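Long-range contacts in 7,8-dihydro-6-hydroxymethylpterin pyrophosphokinase-dihydropteroate synthase (Plasmodium falciparum, PDB 6JWS), which probably catalyses two consecutive steps of folate biosynthesis, pyrophosphorylation of 6-hydroxymethyl-7,8-dihydropterin by ATP and condensation of the product with 4-aminobenzoate to give 7,8-dihydropteroate: residues B[434-442]-B[533-541]; B[422-432]-B[476-484]. The protein carries 1 engineered substitution. All coordinates share one frame; numbering follows the deposited sequence.

Interaction 1. Residues B[434-442]-B[533-541]; sequences ESSGPFVIP and GNPHTMDKL. Engineered in segment 434-442: G437 (natural residue Ala). With PT1 (pteroic acid), chain I.
The phenyl ring of F439 has the carbonyl oxygen of P535 over one face, offset toward the rim, and ND1 of H536 at its edge, 3.8 Å from CD1. D539 approaches the ring obliquely: its OD2 lies 3.3 Å from F439 CE2, with carboxylate and ring planes 69° apart. These groups join two loops of a TIM barrel, each following a strand of the parallel sheet, and the pair illustrates how one loop can line a ligand pocket while a second packs against it. F439 is the third residue of a type II turn from G437 to V440. H536 CE1 lies 3.4 Å from F439 O, and NE2 of the same imidazole reaches on obliquely toward V440 O and I441 CG2. A weak hydrogen bond from F439 N to P535 O, 3.3 Å long, ties the turn to the second loop. P535 CB also packs on the carbonyl oxygen of G437, an engineered residue that replaces alanine. M538 runs extended beyond CG, and this straight chain delivers CE to the backbone around P438 N. D539 OD2 is also salt-bridged to R610, whose NH2 binds the pteroic acid, so the residue beside the F439 ring is linked to the ligand site. The ligand packs against the first loop, with G437 CA next to C15 of its benzoate ring and P438 CD 3.5 Å from that ring's C20.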
ATOM      1  N   GLU B 434      12.948   4.756  32.448  1.00 44.40           N
ATOM      2  CA  GLU B 434      14.031   5.630  32.014  1.00 52.45           C
ATOM      3  C   GLU B 434      13.678   6.225  30.652  1.00 54.81           C
ATOM      4  O   GLU B 434      13.721   5.535  29.631  1.00 63.20           O
ATOM      5  CB  GLU B 434      15.380   4.902  31.981  1.00 57.26           C
ATOM      6  CG  GLU B 434      16.168   4.997  33.282  1.00 67.83           C
ATOM      7  CD  GLU B 434      16.984   6.261  33.534  1.00 74.17           C
ATOM      8  OE1 GLU B 434      17.331   6.963  32.557  1.00 76.04           O
ATOM      9  OE2 GLU B 434      17.284   6.539  34.719  1.00 76.64           O
ATOM     10  N   SER B 435      13.319   7.511  30.661  1.00 53.84           N
ATOM     11  CA  SER B 435      12.916   8.233  29.466  1.00 52.98           C
ATOM     12  C   SER B 435      14.133   8.454  28.567  1.00 47.89           C
ATOM     13  O   SER B 435      15.228   8.711  29.060  1.00 44.56           O
ATOM     14  CB  SER B 435      12.257   9.535  29.845  1.00 60.41           C
ATOM     15  OG  SER B 435      11.462  10.017  28.773  1.00 73.60           O
ATOM     16  N   SER B 436      13.946   8.346  27.243  1.00 40.66           N
ATOM     17  CA  SER B 436      15.099   8.423  26.357  1.00 35.28           C
ATOM     18  C   SER B 436      14.838   9.329  25.158  1.00 32.05           C
ATOM     19  O   SER B 436      15.672   9.414  24.261  1.00 31.39           O
ATOM     20  CB  SER B 436      15.614   7.048  25.967  1.00 34.98           C
ATOM     21  OG  SER B 436      14.614   6.292  25.290  1.00 32.45           O
ATOM     22  N   GLY B 437      13.694  10.023  25.170  1.00 31.98           N
ATOM     23  CA  GLY B 437      13.371  11.025  24.166  1.00 31.06           C
ATOM     24  C   GLY B 437      14.266  12.260  24.283  1.00 33.19           C
ATOM     25  O   GLY B 437      14.962  12.445  25.281  1.00 28.94           O
ATOM     26  N   PRO B 438      14.245  13.170  23.284  1.00 32.72           N
ATOM     27  CA  PRO B 438      15.205  14.270  23.231  1.00 37.07           C
ATOM     28  C   PRO B 438      15.118  15.174  24.460  1.00 42.36           C
ATOM     29  O   PRO B 438      14.034  15.601  24.852  1.00 40.03           O
ATOM     30  CB  PRO B 438      14.848  15.020  21.933  1.00 34.05           C
ATOM     31  CG  PRO B 438      13.418  14.622  21.649  1.00 34.13           C
ATOM     32  CD  PRO B 438      13.271  13.214  22.188  1.00 31.78           C
ATOM     33  N   PHE B 439      16.289  15.382  25.079  1.00 55.57           N
ATOM     34  CA  PHE B 439      16.592  16.421  26.057  1.00 65.29           C
ATOM     35  C   PHE B 439      15.870  16.200  27.390  1.00 68.94           C
ATOM     36  O   PHE B 439      15.774  17.127  28.197  1.00 64.92           O
ATOM     37  CB  PHE B 439      16.401  17.826  25.466  1.00 68.23           C
ATOM     38  CG  PHE B 439      17.191  18.131  24.214  1.00 73.22           C
ATOM     39  CD1 PHE B 439      18.563  18.343  24.263  1.00 70.56           C
ATOM     40  CD2 PHE B 439      16.554  18.241  22.983  1.00 74.45           C
ATOM     41  CE1 PHE B 439      19.281  18.628  23.109  1.00 70.74           C
ATOM     42  CE2 PHE B 439      17.274  18.524  21.830  1.00 75.27           C
ATOM     43  CZ  PHE B 439      18.638  18.717  21.894  1.00 71.39           C
ATOM     44  N   VAL B 440      15.394  14.969  27.634  1.00 77.19           N
ATOM     45  CA  VAL B 440      14.709  14.662  28.883  1.00 88.83           C
ATOM     46  C   VAL B 440      15.730  14.408  29.993  1.00100.14           C
ATOM     47  O   VAL B 440      16.615  13.559  29.857  1.00104.95           O
ATOM     48  CB  VAL B 440      13.696  13.504  28.758  1.00 82.32           C
ATOM     49  CG1 VAL B 440      12.460  13.898  27.957  1.00 79.32           C
ATOM     50  CG2 VAL B 440      14.325  12.222  28.232  1.00 76.95           C
ATOM     51  N   ILE B 441      15.598  15.173  31.084  1.00104.76           N
ATOM     52  CA  ILE B 441      16.304  14.907  32.327  1.00106.69           C
ATOM     53  C   ILE B 441      15.417  14.008  33.188  1.00108.97           C
ATOM     54  O   ILE B 441      14.235  14.306  33.374  1.00111.52           O
ATOM     55  CB  ILE B 441      16.713  16.217  33.043  1.00109.19           C
ATOM     56  CG1 ILE B 441      15.613  17.286  33.011  1.00112.77           C
ATOM     57  CG2 ILE B 441      18.024  16.751  32.482  1.00103.17           C
ATOM     58  CD1 ILE B 441      14.786  17.386  34.278  1.00111.35           C
ATOM     59  N   PRO B 442      15.935  12.866  33.708  1.00111.86           N
ATOM     60  CA  PRO B 442      15.136  11.969  34.549  1.00112.64           C
ATOM     61  C   PRO B 442      14.866  12.580  35.923  1.00109.64           C
ATOM     62  O   PRO B 442      15.543  13.524  36.328  1.00115.45           O
ATOM     63  CB  PRO B 442      16.022  10.719  34.692  1.00110.16           C
ATOM     64  CG  PRO B 442      17.435  11.236  34.511  1.00109.93           C
ATOM     65  CD  PRO B 442      17.313  12.379  33.521  1.00113.04           C
ATOM     66  N   GLY B 533      24.837   7.880  21.251  1.00 12.76           N
ATOM     67  CA  GLY B 533      24.745   9.004  22.178  1.00 14.31           C
ATOM     68  C   GLY B 533      23.644   8.833  23.230  1.00 16.22           C
ATOM     69  O   GLY B 533      23.169   7.731  23.500  1.00 17.81           O
ATOM     70  N   ASN B 534      23.245   9.946  23.845  1.00 17.31           N
ATOM     71  CA  ASN B 534      22.189   9.934  24.838  1.00 16.71           C
ATOM     72  C   ASN B 534      21.167  10.993  24.448  1.00 16.80           C
ATOM     73  O   ASN B 534      21.335  11.645  23.416  1.00 16.15           O
ATOM     74  CB  ASN B 534      22.750  10.186  26.239  1.00 17.19           C
ATOM     75  CG  ASN B 534      23.574  11.450  26.321  1.00 17.95           C
ATOM     76  OD1 ASN B 534      23.162  12.510  25.830  1.00 18.87           O
ATOM     77  ND2 ASN B 534      24.745  11.342  26.929  1.00 16.93           N
ATOM     78  N   PRO B 535      20.087  11.201  25.242  1.00 17.79           N
ATOM     79  CA  PRO B 535      19.095  12.234  24.922  1.00 20.42           C
ATOM     80  C   PRO B 535      19.690  13.614  24.628  1.00 22.22           C
ATOM     81  O   PRO B 535      19.173  14.345  23.786  1.00 25.46           O
ATOM     82  CB  PRO B 535      18.129  12.228  26.132  1.00 19.34           C
ATOM     83  CG  PRO B 535      18.295  10.821  26.733  1.00 18.46           C
ATOM     84  CD  PRO B 535      19.738  10.433  26.456  1.00 17.00           C
ATOM     85  N   HIS B 536      20.800  13.965  25.279  1.00 23.17           N
ATOM     86  CA  HIS B 536      21.341  15.303  25.083  1.00 25.53           C
ATOM     87  C   HIS B 536      22.264  15.400  23.863  1.00 22.62           C
ATOM     88  O   HIS B 536      22.418  16.492  23.325  1.00 23.20           O
ATOM     89  CB  HIS B 536      21.952  15.861  26.385  1.00 32.03           C
ATOM     90  CG  HIS B 536      20.921  15.938  27.461  1.00 44.14           C
ATOM     91  ND1 HIS B 536      19.953  16.939  27.494  1.00 47.64           N
ATOM     92  CD2 HIS B 536      20.638  15.098  28.484  1.00 49.91           C
ATOM     93  CE1 HIS B 536      19.149  16.731  28.517  1.00 52.14           C
ATOM     94  NE2 HIS B 536      19.548  15.606  29.141  1.00 54.69           N
ATOM     95  N   THR B 537      22.885  14.289  23.444  1.00 17.98           N
ATOM     96  CA  THR B 537      23.906  14.368  22.409  1.00 17.40           C
ATOM     97  C   THR B 537      23.418  13.831  21.065  1.00 15.70           C
ATOM     98  O   THR B 537      23.973  14.196  20.041  1.00 14.91           O
ATOM     99  CB  THR B 537      25.229  13.687  22.807  1.00 16.52           C
ATOM    100  OG1 THR B 537      24.957  12.294  22.991  1.00 16.10           O
ATOM    101  CG2 THR B 537      25.879  14.299  24.034  1.00 15.17           C
ATOM    102  N   MET B 538      22.407  12.961  21.068  1.00 15.33           N
ATOM    103  CA  MET B 538      22.144  12.116  19.909  1.00 14.81           C
ATOM    104  C   MET B 538      21.804  12.926  18.657  1.00 15.33           C
ATOM    105  O   MET B 538      22.133  12.492  17.549  1.00 15.07           O
ATOM    106  CB  MET B 538      21.049  11.079  20.189  1.00 14.55           C
ATOM    107  CG  MET B 538      19.699  11.669  20.574  1.00 13.91           C
ATOM    108  SD  MET B 538      18.523  10.332  20.917  1.00 15.77           S
ATOM    109  CE  MET B 538      17.009  11.285  21.083  1.00 13.54           C
ATOM    110  N   ASP B 539      21.182  14.100  18.822  1.00 15.40           N
ATOM    111  CA  ASP B 539      20.722  14.879  17.678  1.00 17.58           C
ATOM    112  C   ASP B 539      21.894  15.413  16.864  1.00 18.70           C
ATOM    113  O   ASP B 539      21.712  15.877  15.736  1.00 20.70           O
ATOM    114  CB  ASP B 539      19.800  16.048  18.072  1.00 18.33           C
ATOM    115  CG  ASP B 539      18.380  15.670  18.504  1.00 19.06           C
ATOM    116  OD1 ASP B 539      17.883  14.552  18.126  1.00 16.95           O
ATOM    117  OD2 ASP B 539      17.770  16.496  19.238  1.00 19.41           O
ATOM    118  N   LYS B 540      23.105  15.366  17.412  1.00 20.22           N
ATOM    119  CA  LYS B 540      24.229  15.849  16.618  1.00 23.12           C
ATOM    120  C   LYS B 540      25.091  14.696  16.119  1.00 20.74           C
ATOM    121  O   LYS B 540      26.137  14.939  15.540  1.00 24.65           O
ATOM    122  CB  LYS B 540      25.072  16.864  17.405  1.00 29.65           C
ATOM    123  CG  LYS B 540      24.478  18.265  17.466  1.00 36.86           C
ATOM    124  CD  LYS B 540      24.959  19.085  18.642  1.00 43.15           C
ATOM    125  CE  LYS B 540      24.284  20.442  18.709  1.00 49.87           C
ATOM    126  NZ  LYS B 540      24.911  21.312  19.734  1.00 55.31           N
ATOM    127  N   LEU B 541      24.655  13.448  16.320  1.00 17.32           N
ATOM    128  CA  LEU B 541      25.502  12.314  15.986  1.00 14.64           C
ATOM    129  C   LEU B 541      24.990  11.648  14.718  1.00 14.20           C
ATOM    130  O   LEU B 541      24.699  10.453  14.696  1.00 14.96           O
ATOM    131  CB  LEU B 541      25.564  11.357  17.180  1.00 12.60           C
ATOM    132  CG  LEU B 541      26.105  11.969  18.472  1.00 12.46           C
ATOM    133  CD1 LEU B 541      26.161  10.914  19.556  1.00 11.62           C
ATOM    134  CD2 LEU B 541      27.489  12.604  18.235  1.00 11.59           C
TER
HETATM  135  C2  PT1 I 801      11.961   3.086  20.079  1.00  8.52           C
HETATM  136  C3  PT1 I 801      11.847   3.745  21.380  1.00  8.58           C
HETATM  137  C5  PT1 I 801      12.015   2.890  22.560  1.00  8.38           C
HETATM  138  N6  PT1 I 801      11.594   5.068  21.525  1.00  9.25           N
HETATM  139  C7  PT1 I 801      12.397   1.006  21.129  1.00  8.49           C
HETATM  140  N9  PT1 I 801      12.273   1.563  22.378  1.00  8.42           N
HETATM  141  C10 PT1 I 801      11.531   5.605  22.772  1.00  9.10           C
HETATM  142  N11 PT1 I 801      12.677  -0.339  20.977  1.00  8.25           N
HETATM  143  C12 PT1 I 801      11.719   4.805  23.891  1.00  8.68           C
HETATM  144  C21 PT1 I 801      11.997  12.117  18.801  1.00 11.14           C
HETATM  145  O22 PT1 I 801      10.974  12.854  18.817  1.00 12.07           O
HETATM  146  O1  PT1 I 801      11.825   3.806  18.958  1.00  8.65           O
HETATM  147  N4  PT1 I 801      12.221   1.762  20.012  1.00  8.46           N
HETATM  148  N8  PT1 I 801      11.937   3.478  23.766  1.00  8.24           N
HETATM  149  C13 PT1 I 801      11.296   7.086  22.909  1.00  9.75           C
HETATM  150  N14 PT1 I 801      12.523   7.800  22.462  1.00 10.13           N
HETATM  151  C15 PT1 I 801      12.419   8.831  21.591  1.00 10.05           C
HETATM  152  C16 PT1 I 801      13.457   9.087  20.670  1.00  9.83           C
HETATM  153  C17 PT1 I 801      11.245   9.652  21.636  1.00  9.72           C
HETATM  154  C18 PT1 I 801      13.315  10.165  19.762  1.00 10.20           C
HETATM  155  C19 PT1 I 801      11.127  10.739  20.734  1.00 10.02           C
HETATM  156  C20 PT1 I 801      12.152  10.980  19.786  1.00 10.55           C
HETATM  157  O23 PT1 I 801      12.889  12.322  17.960  1.00 11.41           O

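Interaction 2. Residues B[422-432]-B[476-484]; sequences INEGASVIDIG and KPIISIDTI. With PT1 (pteroic acid), chain I.
D430 reaches across to S480 and D482 on the neighbouring strand, in a contact that illustrates how paired parallel strands of a TIM barrel place polar groups near a ligand. From CB, the side chain continues to CG, which is anti to the backbone N (chi1 -167°); this carries it toward the neighbouring strand, 4.0 Å from D482 CB. Its OD1 then accepts a hydrogen bond from S480 OG, at 2.9 Å, on the anti side and 33° out of the carboxylate plane. The other oxygen, D430 OD2, forms a salt bridge with R686 and lies 3.7 Å from D482 OD2, the two carboxylate planes being nearly parallel. Strands 428-432 and 478-482 run parallel at an angle of 28°, joined by backbone bonds that pass alternately between them. Among these, S480 N donates to I429 O at 2.7 Å, and I431 N donates to S480 O. V428, D430, S480 and D482 point to one face, while I429, I431, I479 and I481 point to the other, where I431 and I479 pack on helix 448-464 and I481 on helix 486-494. V428 CG2 rests on I478 CB at 3.9 Å. Before the strand, helix 411-424 ends in a Schellman motif at G425. At the far end of the pairing, D482 OD2 comes to 2.7 Å from N8 of the pteroic acid.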
ATOM      1  N   ILE B 422      -4.736  -3.011  26.828  1.00 23.13           N
ATOM      2  CA  ILE B 422      -5.108  -4.379  26.498  1.00 26.94           C
ATOM      3  C   ILE B 422      -6.492  -4.377  25.832  1.00 29.04           C
ATOM      4  O   ILE B 422      -6.667  -4.949  24.757  1.00 27.82           O
ATOM      5  CB  ILE B 422      -5.068  -5.272  27.753  1.00 25.65           C
ATOM      6  CG1 ILE B 422      -3.662  -5.343  28.351  1.00 27.67           C
ATOM      7  CG2 ILE B 422      -5.607  -6.660  27.455  1.00 24.86           C
ATOM      8  CD1 ILE B 422      -3.649  -5.885  29.770  1.00 28.75           C
ATOM      9  N   ASN B 423      -7.455  -3.688  26.462  1.00 29.96           N
ATOM     10  CA  ASN B 423      -8.813  -3.594  25.951  1.00 31.83           C
ATOM     11  C   ASN B 423      -8.837  -2.854  24.611  1.00 28.90           C
ATOM     12  O   ASN B 423      -9.718  -3.094  23.795  1.00 28.90           O
ATOM     13  CB  ASN B 423      -9.779  -3.008  26.987  1.00 35.63           C
ATOM     14  CG  ASN B 423      -9.980  -3.918  28.187  1.00 42.66           C
ATOM     15  OD1 ASN B 423      -9.961  -5.149  28.065  1.00 41.16           O
ATOM     16  ND2 ASN B 423     -10.171  -3.322  29.357  1.00 40.65           N
ATOM     17  N   GLU B 424      -7.857  -1.974  24.375  1.00 25.20           N
ATOM     18  CA  GLU B 424      -7.831  -1.220  23.134  1.00 22.56           C
ATOM     19  C   GLU B 424      -7.217  -2.040  21.995  1.00 20.27           C
ATOM     20  O   GLU B 424      -7.333  -1.647  20.835  1.00 21.61           O
ATOM     21  CB  GLU B 424      -7.193   0.157  23.331  1.00 22.16           C
ATOM     22  CG  GLU B 424      -8.127   1.224  23.896  1.00 22.07           C
ATOM     23  CD  GLU B 424      -7.387   2.516  24.249  1.00 23.69           C
ATOM     24  OE1 GLU B 424      -6.188   2.632  23.907  1.00 23.39           O
ATOM     25  OE2 GLU B 424      -8.002   3.431  24.847  1.00 27.45           O
ATOM     26  N   GLY B 425      -6.584  -3.172  22.322  1.00 18.55           N
ATOM     27  CA  GLY B 425      -6.122  -4.143  21.337  1.00 18.02           C
ATOM     28  C   GLY B 425      -4.594  -4.283  21.239  1.00 18.57           C
ATOM     29  O   GLY B 425      -4.087  -4.865  20.282  1.00 18.92           O
ATOM     30  N   ALA B 426      -3.841  -3.760  22.211  1.00 17.82           N
ATOM     31  CA  ALA B 426      -2.406  -4.008  22.258  1.00 18.35           C
ATOM     32  C   ALA B 426      -2.117  -5.482  22.548  1.00 20.27           C
ATOM     33  O   ALA B 426      -2.707  -6.072  23.447  1.00 22.22           O
ATOM     34  CB  ALA B 426      -1.789  -3.128  23.311  1.00 18.13           C
ATOM     35  N   SER B 427      -1.160  -6.063  21.813  1.00 21.00           N
ATOM     36  CA  SER B 427      -0.695  -7.421  22.049  1.00 21.18           C
ATOM     37  C   SER B 427       0.465  -7.423  23.053  1.00 18.86           C
ATOM     38  O   SER B 427       0.760  -8.441  23.696  1.00 17.79           O
ATOM     39  CB  SER B 427      -0.215  -8.039  20.742  1.00 22.26           C
ATOM     40  OG  SER B 427      -1.209  -7.942  19.748  1.00 27.36           O
ATOM     41  N   VAL B 428       1.193  -6.307  23.081  1.00 15.31           N
ATOM     42  CA  VAL B 428       2.341  -6.176  23.958  1.00 14.52           C
ATOM     43  C   VAL B 428       2.195  -4.857  24.685  1.00 14.00           C
ATOM     44  O   VAL B 428       1.679  -3.895  24.123  1.00 14.65           O
ATOM     45  CB  VAL B 428       3.683  -6.241  23.198  1.00 13.72           C
ATOM     46  CG1 VAL B 428       4.870  -6.050  24.145  1.00 13.48           C
ATOM     47  CG2 VAL B 428       3.836  -7.557  22.452  1.00 13.98           C
ATOM     48  N   ILE B 429       2.650  -4.835  25.937  1.00 15.00           N
ATOM     49  CA  ILE B 429       2.840  -3.585  26.651  1.00 15.39           C
ATOM     50  C   ILE B 429       4.331  -3.418  26.908  1.00 15.35           C
ATOM     51  O   ILE B 429       4.939  -4.336  27.479  1.00 14.66           O
ATOM     52  CB  ILE B 429       2.078  -3.576  27.988  1.00 16.17           C
ATOM     53  CG1 ILE B 429       0.612  -3.983  27.843  1.00 17.08           C
ATOM     54  CG2 ILE B 429       2.240  -2.223  28.679  1.00 16.52           C
ATOM     55  CD1 ILE B 429      -0.135  -3.193  26.802  1.00 19.98           C
ATOM     56  N   ASP B 430       4.859  -2.233  26.526  1.00 14.71           N
ATOM     57  CA  ASP B 430       6.231  -1.814  26.789  1.00 15.60           C
ATOM     58  C   ASP B 430       6.239  -0.843  27.968  1.00 15.02           C
ATOM     59  O   ASP B 430       5.778   0.299  27.873  1.00 13.61           O
ATOM     60  CB  ASP B 430       6.901  -1.188  25.554  1.00 17.31           C
ATOM     61  CG  ASP B 430       8.423  -1.006  25.642  1.00 20.54           C
ATOM     62  OD1 ASP B 430       9.115  -1.947  26.110  1.00 20.53           O
ATOM     63  OD2 ASP B 430       8.933   0.073  25.196  1.00 23.23           O
ATOM     64  N   ILE B 431       6.802  -1.297  29.086  1.00 15.24           N
ATOM     65  CA  ILE B 431       6.847  -0.437  30.255  1.00 15.52           C
ATOM     66  C   ILE B 431       8.275   0.070  30.400  1.00 15.53           C
ATOM     67  O   ILE B 431       9.216  -0.699  30.224  1.00 15.46           O
ATOM     68  CB  ILE B 431       6.371  -1.178  31.520  1.00 15.69           C
ATOM     69  CG1 ILE B 431       6.174  -0.208  32.689  1.00 16.78           C
ATOM     70  CG2 ILE B 431       7.342  -2.290  31.911  1.00 15.16           C
ATOM     71  CD1 ILE B 431       5.555  -0.866  33.919  1.00 17.87           C
ATOM     72  N   GLY B 432       8.419   1.351  30.739  1.00 15.36           N
ATOM     73  CA  GLY B 432       9.729   1.890  31.053  1.00 18.84           C
ATOM     74  C   GLY B 432       9.684   2.948  32.155  1.00 21.98           C
ATOM     75  O   GLY B 432       8.645   3.580  32.391  1.00 20.06           O
ATOM     76  N   LYS B 476      -3.657 -13.027  27.975  1.00 51.53           N
ATOM     77  CA  LYS B 476      -2.662 -12.268  28.716  1.00 45.10           C
ATOM     78  C   LYS B 476      -1.734 -11.548  27.742  1.00 39.70           C
ATOM     79  O   LYS B 476      -1.198 -12.166  26.826  1.00 37.93           O
ATOM     80  CB  LYS B 476      -1.870 -13.135  29.702  1.00 40.72           C
ATOM     81  CG  LYS B 476      -1.078 -12.330  30.724  1.00 38.15           C
ATOM     82  CD  LYS B 476      -0.292 -13.180  31.694  1.00 38.14           C
ATOM     83  CE  LYS B 476       0.351 -12.371  32.798  1.00 39.06           C
ATOM     84  NZ  LYS B 476       1.506 -13.090  33.385  1.00 38.41           N
ATOM     85  N   PRO B 477      -1.546 -10.217  27.902  1.00 35.83           N
ATOM     86  CA  PRO B 477      -0.617  -9.470  27.065  1.00 32.89           C
ATOM     87  C   PRO B 477       0.806  -9.859  27.438  1.00 28.20           C
ATOM     88  O   PRO B 477       1.087 -10.236  28.569  1.00 31.65           O
ATOM     89  CB  PRO B 477      -0.905  -7.994  27.366  1.00 33.70           C
ATOM     90  CG  PRO B 477      -1.528  -8.019  28.745  1.00 36.74           C
ATOM     91  CD  PRO B 477      -2.227  -9.359  28.885  1.00 36.92           C
ATOM     92  N   ILE B 478       1.664  -9.847  26.423  1.00 23.85           N
ATOM     93  CA  ILE B 478       3.092 -10.014  26.576  1.00 19.39           C
ATOM     94  C   ILE B 478       3.601  -8.711  27.177  1.00 18.00           C
ATOM     95  O   ILE B 478       3.103  -7.635  26.836  1.00 16.88           O
ATOM     96  CB  ILE B 478       3.661 -10.322  25.179  1.00 18.15           C
ATOM     97  CG1 ILE B 478       2.933 -11.529  24.571  1.00 16.99           C
ATOM     98  CG2 ILE B 478       5.161 -10.519  25.225  1.00 18.15           C
ATOM     99  CD1 ILE B 478       3.340 -11.877  23.154  1.00 16.19           C
ATOM    100  N   ILE B 479       4.551  -8.821  28.112  1.00 17.34           N
ATOM    101  CA  ILE B 479       5.094  -7.642  28.771  1.00 15.86           C
ATOM    102  C   ILE B 479       6.541  -7.438  28.332  1.00 15.50           C
ATOM    103  O   ILE B 479       7.392  -8.316  28.507  1.00 15.36           O
ATOM    104  CB  ILE B 479       4.977  -7.739  30.312  1.00 16.49           C
ATOM    105  CG1 ILE B 479       3.533  -7.957  30.780  1.00 16.96           C
ATOM    106  CG2 ILE B 479       5.586  -6.520  30.981  1.00 15.35           C
ATOM    107  CD1 ILE B 479       2.558  -6.945  30.215  1.00 18.03           C
ATOM    108  N   SER B 480       6.818  -6.223  27.860  1.00 14.17           N
ATOM    109  CA  SER B 480       8.158  -5.823  27.484  1.00 14.70           C
ATOM    110  C   SER B 480       8.668  -4.735  28.437  1.00 14.20           C
ATOM    111  O   SER B 480       7.944  -3.793  28.777  1.00 13.73           O
ATOM    112  CB  SER B 480       8.131  -5.341  26.043  1.00 14.69           C
ATOM    113  OG  SER B 480       9.398  -4.846  25.659  1.00 18.39           O
ATOM    114  N   ILE B 481       9.936  -4.839  28.846  1.00 14.16           N
ATOM    115  CA  ILE B 481      10.511  -3.790  29.687  1.00 14.18           C
ATOM    116  C   ILE B 481      11.589  -3.035  28.915  1.00 14.11           C
ATOM    117  O   ILE B 481      12.552  -3.627  28.444  1.00 13.94           O
ATOM    118  CB  ILE B 481      11.020  -4.310  31.049  1.00 13.80           C
ATOM    119  CG1 ILE B 481      11.767  -3.220  31.817  1.00 14.88           C
ATOM    120  CG2 ILE B 481      11.873  -5.564  30.926  1.00 14.17           C
ATOM    121  CD1 ILE B 481      11.691  -3.408  33.310  1.00 15.12           C
ATOM    122  N   ASP B 482      11.405  -1.719  28.807  1.00 14.16           N
ATOM    123  CA  ASP B 482      12.344  -0.823  28.167  1.00 13.71           C
ATOM    124  C   ASP B 482      13.421  -0.472  29.191  1.00 13.54           C
ATOM    125  O   ASP B 482      13.289   0.520  29.923  1.00 13.81           O
ATOM    126  CB  ASP B 482      11.602   0.424  27.676  1.00 14.82           C
ATOM    127  CG  ASP B 482      12.421   1.403  26.836  1.00 17.27           C
ATOM    128  OD1 ASP B 482      13.672   1.332  26.850  1.00 16.94           O
ATOM    129  OD2 ASP B 482      11.795   2.244  26.150  1.00 20.22           O
ATOM    130  N   THR B 483      14.474  -1.291  29.234  1.00 11.99           N
ATOM    131  CA  THR B 483      15.589  -1.046  30.138  1.00 11.95           C
ATOM    132  C   THR B 483      16.918  -1.429  29.474  1.00 11.99           C
ATOM    133  O   THR B 483      16.956  -2.281  28.579  1.00 12.09           O
ATOM    134  CB  THR B 483      15.390  -1.780  31.478  1.00 11.75           C
ATOM    135  OG1 THR B 483      16.392  -1.273  32.355  1.00 11.81           O
ATOM    136  CG2 THR B 483      15.511  -3.293  31.410  1.00 10.76           C
ATOM    137  N   ILE B 484      18.015  -0.838  29.962  1.00 12.04           N
ATOM    138  CA  ILE B 484      19.361  -1.265  29.600  1.00 12.67           C
ATOM    139  C   ILE B 484      20.045  -1.798  30.858  1.00 14.04           C
ATOM    140  O   ILE B 484      21.251  -2.115  30.845  1.00 14.72           O
ATOM    141  CB  ILE B 484      20.169  -0.097  29.003  1.00 12.41           C
ATOM    142  CG1 ILE B 484      20.383   1.028  30.027  1.00 12.13           C
ATOM    143  CG2 ILE B 484      19.523   0.413  27.716  1.00 12.78           C
ATOM    144  CD1 ILE B 484      21.186   2.205  29.492  1.00 11.46           C
TER
HETATM  145  C2  PT1 I 801      11.961   3.086  20.079  1.00  8.52           C
HETATM  146  C3  PT1 I 801      11.847   3.745  21.380  1.00  8.58           C
HETATM  147  C5  PT1 I 801      12.015   2.890  22.560  1.00  8.38           C
HETATM  148  N6  PT1 I 801      11.594   5.068  21.525  1.00  9.25           N
HETATM  149  C7  PT1 I 801      12.397   1.006  21.129  1.00  8.49           C
HETATM  150  N9  PT1 I 801      12.273   1.563  22.378  1.00  8.42           N
HETATM  151  C10 PT1 I 801      11.531   5.605  22.772  1.00  9.10           C
HETATM  152  N11 PT1 I 801      12.677  -0.339  20.977  1.00  8.25           N
HETATM  153  C12 PT1 I 801      11.719   4.805  23.891  1.00  8.68           C
HETATM  154  C21 PT1 I 801      11.997  12.117  18.801  1.00 11.14           C
HETATM  155  O22 PT1 I 801      10.974  12.854  18.817  1.00 12.07           O
HETATM  156  O1  PT1 I 801      11.825   3.806  18.958  1.00  8.65           O
HETATM  157  N4  PT1 I 801      12.221   1.762  20.012  1.00  8.46           N
HETATM  158  N8  PT1 I 801      11.937   3.478  23.766  1.00  8.24           N
HETATM  159  C13 PT1 I 801      11.296   7.086  22.909  1.00  9.75           C
HETATM  160  N14 PT1 I 801      12.523   7.800  22.462  1.00 10.13           N
HETATM  161  C15 PT1 I 801      12.419   8.831  21.591  1.00 10.05           C
HETATM  162  C16 PT1 I 801      13.457   9.087  20.670  1.00  9.83           C
HETATM  163  C17 PT1 I 801      11.245   9.652  21.636  1.00  9.72           C
HETATM  164  C18 PT1 I 801      13.315  10.165  19.762  1.00 10.20           C
HETATM  165  C19 PT1 I 801      11.127  10.739  20.734  1.00 10.02           C
HETATM  166  C20 PT1 I 801      12.152  10.980  19.786  1.00 10.55           C
HETATM  167  O23 PT1 I 801      12.889  12.322  17.960  1.00 11.41           O

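After the N-terminal antiparallel sheet and strand 390-396, the chain enters helix 411-424, whose end forms, with strand 428-432, the first partner, 422-432, of interaction 2. It continues directly into 434-442, the first partner of interaction 1. Helix 448-464 then leads to 476-484, where interaction 2 closes its loop as a beta-alpha-beta crossover between adjacent parallel strands. Strands 500-503 and 525-529 follow before 533-541 closes the longer loop of interaction 1. The segments alternate, so the two contacts cross and do not nest. Interaction 2 joins neighbouring strands in the barrel wall, and interaction 1 joins loops beyond the strands; their centres are 23 Å apart, yet both touch the same pteroic acid.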